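Local structure of WYL1 (Ruminococcus sp., 6OAW) at residues Asp255-Ile259 with Ser260-Gly264; Lys324-Tyr327 with Gln328-Ile331; Ile347-Pro350 with Ile351-Lys354; Ser368-Asp371 with Ser372-Met376. The protein is a WYL-domain accessory protein that plays a modulatory role in a Type VI-D CRISPR-Cas system, probably by acting on its effector nuclease. All coordinates share one frame; numbering follows the deposited sequence.

Interaction 1: residues Asp255-Ile259 with Ser260-Gly264; sequences DSYRI and SRLSG
R258 reaches over the turn to S260. Its chain bends at chi2 (-91°) and chi3 (-55°), which brings the edge of the guanidinium back to the serine hydroxyl. NH1 donates to S260 OG at 2.9 Å, with the oxygen 26° out of the guanidinium plane. A weak second bond runs from NE to the same oxygen. The ring of Y236 adds a cation-pi contact to R258. Without this guanidinium, as with an alanine here, S260 OG would probably lose both donors and Y236 its cation. This is the looser side, and R258, S260 and R261 are all partly exposed there. R261 only brushes R258, CG to CB at 3.8 Å, and its NE bonds to N212 O instead.

The other side is tight and buried. L262 meets Y257 at about a right angle, with CD1 4.0 Å from Y257 CB. L262 CD2 lies obliquely by the ring, whose OH is held by E245 and S243. The backbone closes the turn: R261 N bonds to R258 O at 3.0 Å. L262 N to I259 O is weak. A short 3-10 turn thus joins strand 253-258 to strand 262-263, consistent with the SH3-like (Sm-like) barrel of WYL domains.

Interaction 2: residues Lys324-Tyr327 with Gln328-Ile331; sequences KILY and QRPI
A type II beta turn runs from L326 to R329, soon after the end of helix 316-324. Its defining bond goes from R329 N to L326 O at 3.1 Å. Q328 holds the third position of the turn with a positive phi of 56°, as this turn type requires. Y327 and Q328, the two central residues, send their side chains out alongside each other. Q328 CG sits over the centre of the Y327 ring, 3.9 Å from the centroid, as a CH-pi contact. The Q328 amide continues over the same ring, its plane only 16° from the ring plane, so the two flat groups are stacked.

The turn belongs to the alpha/beta C-terminal part of the chain, in the loop before strand 342-346. It also lies at the subunit interface. Y327 stacks on Y327 of the second subunit, and Y233 of the same chain meets the ring edge-to-face. An alanine at Y327 would probably leave Q328 without the ring it lies on and deprive the second subunit's tyrosine of its stacking partner.

On the other flank L326 and R329 lie side by side. L326 CD2 sits over one face of the guanidinium, toward its rim, 3.4 Å from R329 NH1. R329 is extended up to its bend at chi3 (66°), which turns the guanidinium over the leucine. NH1 donates to F322 O, in the last turns of the helix. Nearer the backbone, R329 CD passes 3.5 Å from I325 O, while that oxygen bonds to Y356 OH.

Interaction 3: residues Ile347-Pro350 with Ile351-Lys354; sequences ISPP and IQVK
P349 O takes two backbone donors from the first turn of the helix that follows it. V353 N comes nearly along the C=O axis, at 3.3 Å and an N-H...O angle of 165°. Q352 N is nearer, at 3.0 Å, but stands above the carbonyl plane and its bond is more bent, at 131°. The next helical bond runs from K354 N to P350 O, also at 3.0 Å.

These bonds open helix 350-357, with P349 at the N-cap and P350 in the first turn. A proline suits that place, because the first turn of a helix needs no N-H from it.

The polar ends of the side chains find their partners outside the two segments. Q352 sends CG opposite its backbone N (chi1 179°), and the extended chain lays the amide back beside the loop. NE2 donates to Q328 O. S348 OG bonds to I331 N, and K354 NZ forms a salt bridge with E375.

The remaining contacts are packing. Q352 OE1 rests 3.8 Å from both S348 CB and P349 CD. V353 CG2 leans over the loop backbone, 3.5 Å from P349 O and 3.8 Å from S348 O. P349 CB touches I351 CG2 at 4.3 Å, a light contact on the more exposed side. V353 and P350 pack against S310 of strand 310-314, and V353 also touches V312.

Interaction 4: residues Ser368-Asp371 with Ser372-Met376; sequences SPSD and SFEEM
S370 O receives the N-H of E374 at 2.9 Å, nearly straight out from the carbonyl. The side chain of E374 also lies back along this oxygen. With CG anti to its carbonyl carbon (chi1 -66°), CG comes within 3.1 Å of S370 O. The extended chain then carries OE1 to 3.6 Å from S370 CB. E375 N bonds to D371 O, also at 2.9 Å. E375 CG lies 3.4 Å from D371 O. F373 N bonds to P369 O at 3.1 Å with an N-H...O angle of 172°.

S372 is the buried one among the residues touching here. Its OG lies against the proline ring, 3.6 Å from both P369 CG and P369 CD. The peptide bond before P369 is cis. On the exposed side, D371 OD1 lies 4.9 Å from E374 OE2, like charges near but not in contact. Three acidic residues near a helix start are probably favoured by the helix dipole, and E375 also has K354 as a salt-bridge partner.

F373 swings away from the segment start and packs on V391 of the second subunit. M376, a selenomethionine on the buried side, meets Y387 of the second subunit. This is a helix N-terminus with proline at the N-cap: strand 364-368 ends here and the long C-terminal helix 370-389, part of the subunit interface, begins.

In the fold
Interactions 2, 3 and 4 form a chain of neighbours in the C-terminal part of the protein. Interactions 2 and 3 have centres about 11 Å apart and join where I331 N meets S348 OG at 2.7 Å and I331 O meets I347 N at 3.0 Å, both probable hydrogen bonds. Interactions 3 and 4, also about 11 Å apart between centres, are tied by the salt bridge of K354 NZ and E375 OE2 at 2.9 Å. Interactions 2 and 4 do not touch each other, but both reach the second subunit. Interaction 1 stands apart in the antiparallel sheet, its nearest atoms about 10 Å from interaction 2 and about 17 Å from interaction 4.

Interaction 1: residues Asp255-Ile259 with Ser260-Gly264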
loop_
_atom_site.group_PDB
_atom_site.type_symbol
_atom_site.label_atom_id
_atom_site.label_comp_id
_atom_site.label_asym_id
_atom_site.label_seq_id
_atom_site.Cartn_x
_atom_site.Cartn_y
_atom_site.Cartn_z
ATOM N N ASP B 255 6.262 25.678 12.055
ATOM C CA ASP B 255 7.041 24.420 12.101
ATOM C C ASP B 255 6.128 23.244 11.764
ATOM O O ASP B 255 4.881 23.444 11.612
ATOM C CB ASP B 255 7.728 24.270 13.457
ATOM C CG ASP B 255 9.096 23.634 13.378
ATOM O OD1 ASP B 255 9.292 22.748 12.512
ATOM O OD2 ASP B 255 9.967 24.036 14.177
ATOM N N SER B 256 6.757 22.073 11.622
ATOM C CA SER B 256 6.099 20.776 11.356
ATOM C C SER B 256 6.636 19.700 12.308
ATOM O O SER B 256 7.836 19.304 12.159
ATOM C CB SER B 256 6.291 20.430 9.891
ATOM O OG SER B 256 5.694 19.181 9.558
ATOM N N TYR B 257 5.775 19.203 13.212
ATOM C CA TYR B 257 6.074 18.146 14.200
ATOM C C TYR B 257 5.426 16.818 13.787
ATOM O O TYR B 257 4.203 16.781 13.595
ATOM C CB TYR B 257 5.559 18.539 15.589
ATOM C CG TYR B 257 6.305 19.663 16.233
ATOM C CD1 TYR B 257 6.022 20.980 15.922
ATOM C CD2 TYR B 257 7.369 19.408 17.086
ATOM C CE1 TYR B 257 6.729 22.025 16.506
ATOM C CE2 TYR B 257 8.090 20.435 17.669
ATOM C CZ TYR B 257 7.767 21.742 17.375
ATOM O OH TYR B 257 8.494 22.737 17.927
ATOM N N ARG B 258 6.203 15.739 13.728
ATOM C CA ARG B 258 5.643 14.354 13.660
ATOM C C ARG B 258 4.640 14.195 14.810
ATOM O O ARG B 258 5.020 14.484 15.968
ATOM C CB ARG B 258 6.764 13.318 13.808
ATOM C CG ARG B 258 7.692 13.220 12.605
ATOM C CD ARG B 258 7.218 12.185 11.607
ATOM N NE ARG B 258 7.084 10.949 12.358
ATOM C CZ ARG B 258 7.984 9.994 12.473
ATOM N NH1 ARG B 258 7.718 8.952 13.248
ATOM N NH2 ARG B 258 9.101 10.031 11.776
ATOM N N ILE B 259 3.407 13.771 14.545
ATOM C CA ILE B 259 2.435 13.604 15.658
ATOM C C ILE B 259 2.942 12.526 16.620
ATOM O O ILE B 259 2.568 12.584 17.821
ATOM C CB ILE B 259 0.997 13.333 15.189
ATOM C CG1 ILE B 259 0.821 11.926 14.628
ATOM C CG2 ILE B 259 0.519 14.416 14.229
ATOM C CD1 ILE B 259 -0.613 11.622 14.265
ATOM N N SER B 260 3.786 11.609 16.154
ATOM C CA SER B 260 4.346 10.524 16.994
ATOM C C SER B 260 5.382 11.062 17.996
ATOM O O SER B 260 5.714 10.310 18.907
ATOM C CB SER B 260 4.903 9.401 16.150
ATOM O OG SER B 260 5.967 9.847 15.317
ATOM N N ARG B 261 5.854 12.309 17.867
ATOM C CA ARG B 261 6.869 12.891 18.786
ATOM C C ARG B 261 6.244 13.975 19.678
ATOM O O ARG B 261 7.009 14.663 20.372
ATOM C CB ARG B 261 8.067 13.421 17.991
ATOM C CG ARG B 261 8.688 12.435 17.015
ATOM C CD ARG B 261 9.695 11.503 17.644
ATOM N NE ARG B 261 10.995 12.158 17.697
ATOM C CZ ARG B 261 11.927 12.177 16.727
ATOM N NH1 ARG B 261 11.742 11.540 15.578
ATOM N NH2 ARG B 261 13.059 12.838 16.922
ATOM N N LEU B 262 4.916 14.113 19.705
ATOM C CA LEU B 262 4.190 14.962 20.688
ATOM C C LEU B 262 3.500 14.058 21.717
ATOM O O LEU B 262 3.082 12.961 21.354
ATOM C CB LEU B 262 3.179 15.858 19.962
ATOM C CG LEU B 262 3.775 16.793 18.912
ATOM C CD1 LEU B 262 2.682 17.446 18.106
ATOM C CD2 LEU B 262 4.686 17.818 19.563
ATOM N N SER B 263 3.344 14.551 22.939
ATOM C CA SER B 263 2.597 13.903 24.033
ATOM C C SER B 263 2.171 14.973 25.046
ATOM O O SER B 263 2.636 16.154 24.919
ATOM C CB SER B 263 3.442 12.821 24.684
ATOM O OG SER B 263 4.636 13.364 25.258
ATOM N N GLY B 264 1.316 14.558 25.992
ATOM C CA GLY B 264 0.944 15.325 27.196
ATOM C C GLY B 264 0.394 16.678 26.816
ATOM O O GLY B 264 0.802 17.660 27.426
#

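Interaction 2: residues Lys324-Tyr327 with Gln328-Ile331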
loop_
_atom_site.group_PDB
_atom_site.type_symbol
_atom_site.label_atom_id
_atom_site.label_comp_id
_atom_site.label_asym_id
_atom_site.label_seq_id
_atom_site.Cartn_x
_atom_site.Cartn_y
_atom_site.Cartn_z
ATOM N N LYS B 324 12.901 10.092 -13.682
ATOM C CA LYS B 324 12.105 8.864 -13.371
ATOM C C LYS B 324 11.883 8.728 -11.858
ATOM O O LYS B 324 10.850 8.191 -11.483
ATOM C CB LYS B 324 12.787 7.575 -13.867
ATOM C CG LYS B 324 12.709 7.278 -15.363
ATOM N N ILE B 325 12.801 9.202 -11.011
ATOM C CA ILE B 325 12.720 8.983 -9.537
ATOM C C ILE B 325 12.220 10.275 -8.875
ATOM O O ILE B 325 12.998 11.249 -8.707
ATOM C CB ILE B 325 14.084 8.483 -9.004
ATOM C CG1 ILE B 325 14.533 7.194 -9.705
ATOM C CG2 ILE B 325 14.078 8.312 -7.488
ATOM C CD1 ILE B 325 15.957 6.835 -9.411
ATOM N N LEU B 326 10.955 10.262 -8.469
ATOM C CA LEU B 326 10.194 11.409 -7.940
ATOM C C LEU B 326 10.318 11.454 -6.422
ATOM O O LEU B 326 10.170 12.552 -5.858
ATOM C CB LEU B 326 8.734 11.258 -8.371
ATOM C CG LEU B 326 8.520 11.336 -9.876
ATOM C CD1 LEU B 326 7.038 11.434 -10.212
ATOM C CD2 LEU B 326 9.230 12.526 -10.500
ATOM N N TYR B 327 10.550 10.320 -5.772
ATOM C CA TYR B 327 10.543 10.209 -4.291
ATOM C C TYR B 327 11.486 11.241 -3.682
ATOM O O TYR B 327 12.685 11.105 -3.882
ATOM C CB TYR B 327 10.961 8.813 -3.817
ATOM C CG TYR B 327 10.925 8.650 -2.319
ATOM C CD1 TYR B 327 9.730 8.768 -1.635
ATOM C CD2 TYR B 327 12.077 8.399 -1.584
ATOM C CE1 TYR B 327 9.674 8.599 -0.258
ATOM C CE2 TYR B 327 12.047 8.274 -0.207
ATOM C CZ TYR B 327 10.836 8.353 0.455
ATOM O OH TYR B 327 10.805 8.208 1.806
ATOM N N GLN B 328 10.960 12.208 -2.927
ATOM C CA GLN B 328 11.789 13.202 -2.160
ATOM C C GLN B 328 12.748 13.937 -3.110
ATOM O O GLN B 328 13.826 14.352 -2.670
ATOM C CB GLN B 328 12.491 12.501 -0.986
ATOM C CG GLN B 328 11.497 12.189 0.152
ATOM C CD GLN B 328 12.107 11.570 1.392
ATOM O OE1 GLN B 328 13.287 11.133 1.395
ATOM N NE2 GLN B 328 11.277 11.575 2.438
ATOM N N ARG B 329 12.377 14.084 -4.378
ATOM C CA ARG B 329 13.280 14.651 -5.404
ATOM C C ARG B 329 13.418 16.149 -5.142
ATOM O O ARG B 329 12.429 16.830 -4.986
ATOM C CB ARG B 329 12.726 14.457 -6.813
ATOM C CG ARG B 329 13.679 14.984 -7.879
ATOM C CD ARG B 329 13.177 14.683 -9.266
ATOM N NE ARG B 329 11.945 15.411 -9.556
ATOM C CZ ARG B 329 11.271 15.334 -10.702
ATOM N NH1 ARG B 329 11.687 14.546 -11.681
ATOM N NH2 ARG B 329 10.184 16.059 -10.859
ATOM N N PRO B 330 14.641 16.704 -5.078
ATOM C CA PRO B 330 14.815 18.125 -4.773
ATOM C C PRO B 330 14.555 19.045 -5.984
ATOM O O PRO B 330 14.377 18.544 -7.091
ATOM C CB PRO B 330 16.274 18.147 -4.290
ATOM C CG PRO B 330 16.948 17.076 -5.109
ATOM C CD PRO B 330 15.918 15.972 -5.233
ATOM N N ILE B 331 14.531 20.369 -5.777
ATOM C CA ILE B 331 14.264 21.333 -6.879
ATOM C C ILE B 331 15.478 22.224 -7.151
ATOM O O ILE B 331 16.274 22.498 -6.216
ATOM C CB ILE B 331 13.015 22.181 -6.598
ATOM C CG1 ILE B 331 13.134 23.025 -5.330
ATOM C CG2 ILE B 331 11.752 21.324 -6.557
ATOM C CD1 ILE B 331 12.056 24.116 -5.242
#

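Interaction 3: residues Ile347-Pro350 with Ile351-Lys354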
loop_
_atom_site.group_PDB
_atom_site.type_symbol
_atom_site.label_atom_id
_atom_site.label_comp_id
_atom_site.label_asym_id
_atom_site.label_seq_id
_atom_site.Cartn_x
_atom_site.Cartn_y
_atom_site.Cartn_z
ATOM N N ILE B 347 18.176 23.946 -4.447
ATOM C CA ILE B 347 17.831 24.941 -3.393
ATOM C C ILE B 347 17.016 24.248 -2.304
ATOM O O ILE B 347 16.734 24.894 -1.274
ATOM C CB ILE B 347 17.094 26.166 -3.981
ATOM C CG1 ILE B 347 15.852 25.793 -4.792
ATOM C CG2 ILE B 347 18.044 27.034 -4.802
ATOM C CD1 ILE B 347 14.824 26.944 -4.855
ATOM N N SER B 348 16.625 22.993 -2.512
ATOM C CA SER B 348 16.020 22.159 -1.448
ATOM C C SER B 348 17.023 22.079 -0.309
ATOM O O SER B 348 18.217 22.187 -0.532
ATOM C CB SER B 348 15.675 20.767 -1.928
ATOM O OG SER B 348 14.869 20.823 -3.087
ATOM N N PRO B 349 16.578 21.851 0.938
ATOM C CA PRO B 349 17.512 21.685 2.047
ATOM C C PRO B 349 18.610 20.674 1.722
ATOM O O PRO B 349 18.374 19.648 1.085
ATOM C CB PRO B 349 16.604 21.207 3.185
ATOM C CG PRO B 349 15.251 21.813 2.847
ATOM C CD PRO B 349 15.165 21.764 1.338
ATOM N N PRO B 350 19.880 20.983 2.076
ATOM C CA PRO B 350 21.000 20.091 1.760
ATOM C C PRO B 350 20.768 18.622 2.159
ATOM O O PRO B 350 21.252 17.701 1.482
ATOM C CB PRO B 350 22.164 20.688 2.579
ATOM C CG PRO B 350 21.819 22.153 2.749
ATOM C CD PRO B 350 20.306 22.241 2.721
ATOM N N ILE B 351 20.082 18.395 3.276
ATOM C CA ILE B 351 19.840 17.012 3.788
ATOM C C ILE B 351 18.989 16.223 2.772
ATOM O O ILE B 351 19.314 15.008 2.565
ATOM C CB ILE B 351 19.234 16.992 5.199
ATOM C CG1 ILE B 351 19.152 15.546 5.693
ATOM C CG2 ILE B 351 17.876 17.661 5.222
ATOM C CD1 ILE B 351 18.837 15.419 7.153
ATOM N N GLN B 352 18.011 16.877 2.118
ATOM C CA GLN B 352 17.112 16.221 1.135
ATOM C C GLN B 352 17.904 15.937 -0.132
ATOM O O GLN B 352 17.730 14.863 -0.718
ATOM C CB GLN B 352 15.901 17.086 0.832
ATOM C CG GLN B 352 14.944 16.481 -0.185
ATOM C CD GLN B 352 13.805 17.443 -0.451
ATOM O OE1 GLN B 352 13.633 18.438 0.254
ATOM N NE2 GLN B 352 13.053 17.178 -1.504
ATOM N N VAL B 353 18.772 16.861 -0.546
ATOM C CA VAL B 353 19.669 16.629 -1.725
ATOM C C VAL B 353 20.487 15.350 -1.477
ATOM O O VAL B 353 20.543 14.490 -2.369
ATOM C CB VAL B 353 20.574 17.852 -1.996
ATOM C CG1 VAL B 353 21.371 17.693 -3.278
ATOM C CG2 VAL B 353 19.744 19.114 -2.081
ATOM N N LYS B 354 21.112 15.259 -0.313
ATOM C CA LYS B 354 21.955 14.117 0.121
ATOM C C LYS B 354 21.129 12.813 0.087
ATOM O O LYS B 354 21.580 11.800 -0.503
ATOM C CB LYS B 354 22.388 14.412 1.557
ATOM C CG LYS B 354 23.809 14.143 1.952
ATOM C CD LYS B 354 23.913 13.534 3.326
ATOM C CE LYS B 354 23.444 14.428 4.447
ATOM N NZ LYS B 354 23.018 13.616 5.610
#

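Interaction 4: residues Ser368-Asp371 with Ser372-Met376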
loop_
_atom_site.group_PDB
_atom_site.type_symbol
_atom_site.label_atom_id
_atom_site.label_comp_id
_atom_site.label_asym_id
_atom_site.label_seq_id
_atom_site.Cartn_x
_atom_site.Cartn_y
_atom_site.Cartn_z
ATOM N N SER B 368 28.974 20.210 -3.213
ATOM C CA SER B 368 28.844 21.124 -2.044
ATOM C C SER B 368 27.414 21.073 -1.537
ATOM O O SER B 368 26.519 20.673 -2.262
ATOM C CB SER B 368 29.281 22.536 -2.372
ATOM O OG SER B 368 28.386 23.080 -3.292
ATOM N N PRO B 369 27.154 21.412 -0.261
ATOM C CA PRO B 369 28.181 21.945 0.638
ATOM C C PRO B 369 29.241 20.893 1.053
ATOM O O PRO B 369 29.072 19.729 0.771
ATOM C CB PRO B 369 27.286 22.452 1.792
ATOM C CG PRO B 369 26.203 21.408 1.860
ATOM C CD PRO B 369 25.853 21.227 0.397
ATOM N N SER B 370 30.298 21.315 1.752
ATOM C CA SER B 370 31.485 20.469 2.039
ATOM C C SER B 370 31.055 19.224 2.842
ATOM O O SER B 370 31.533 18.162 2.576
ATOM C CB SER B 370 32.578 21.288 2.728
ATOM O OG SER B 370 32.113 21.778 3.976
ATOM N N ASP B 371 30.174 19.385 3.812
ATOM C CA ASP B 371 29.479 18.322 4.573
ATOM C C ASP B 371 28.966 17.170 3.714
ATOM O O ASP B 371 29.245 15.963 4.036
ATOM C CB ASP B 371 28.177 18.891 5.111
ATOM C CG ASP B 371 28.399 19.446 6.466
ATOM O OD1 ASP B 371 29.515 19.224 6.936
ATOM O OD2 ASP B 371 27.465 20.039 7.004
ATOM N N SER B 372 28.139 17.519 2.736
ATOM C CA SER B 372 27.510 16.558 1.796
ATOM C C SER B 372 28.608 15.893 0.961
ATOM O O SER B 372 28.652 14.670 0.872
ATOM C CB SER B 372 26.496 17.274 0.948
ATOM O OG SER B 372 25.507 17.881 1.772
ATOM N N PHE B 373 29.544 16.663 0.433
ATOM C CA PHE B 373 30.680 16.084 -0.320
ATOM C C PHE B 373 31.413 15.042 0.542
ATOM O O PHE B 373 31.624 13.920 0.069
ATOM C CB PHE B 373 31.656 17.152 -0.771
ATOM C CG PHE B 373 32.806 16.526 -1.504
ATOM C CD1 PHE B 373 32.627 16.090 -2.797
ATOM C CD2 PHE B 373 34.044 16.385 -0.902
ATOM C CE1 PHE B 373 33.664 15.502 -3.484
ATOM C CE2 PHE B 373 35.072 15.781 -1.596
ATOM C CZ PHE B 373 34.878 15.329 -2.876
ATOM N N GLU B 374 31.740 15.395 1.782
ATOM C CA GLU B 374 32.576 14.567 2.684
ATOM C C GLU B 374 31.804 13.292 3.108
ATOM O O GLU B 374 32.418 12.209 3.134
ATOM C CB GLU B 374 33.039 15.403 3.875
ATOM C CG GLU B 374 33.991 16.544 3.496
ATOM C CD GLU B 374 34.173 17.614 4.555
ATOM O OE1 GLU B 374 34.649 18.728 4.203
ATOM O OE2 GLU B 374 33.913 17.303 5.735
ATOM N N GLU B 375 30.497 13.401 3.380
ATOM C CA GLU B 375 29.654 12.222 3.734
ATOM C C GLU B 375 29.550 11.291 2.523
ATOM O O GLU B 375 29.695 10.099 2.708
ATOM C CB GLU B 375 28.237 12.587 4.179
ATOM C CG GLU B 375 28.182 13.089 5.601
ATOM C CD GLU B 375 26.815 13.634 5.968
ATOM O OE1 GLU B 375 26.751 14.826 6.411
ATOM O OE2 GLU B 375 25.816 12.876 5.729
HETATM N N MSE B 376 29.291 11.828 1.339
HETATM C CA MSE B 376 29.157 10.995 0.120
HETATM C C MSE B 376 30.497 10.317 -0.154
HETATM O O MSE B 376 30.467 9.107 -0.424
HETATM C CB MSE B 376 28.725 11.821 -1.085
HETATM C CG MSE B 376 27.306 12.377 -0.985
HETATM SE SE MSE B 376 25.919 11.007 -0.596
HETATM C CE MSE B 376 25.816 10.974 1.375
#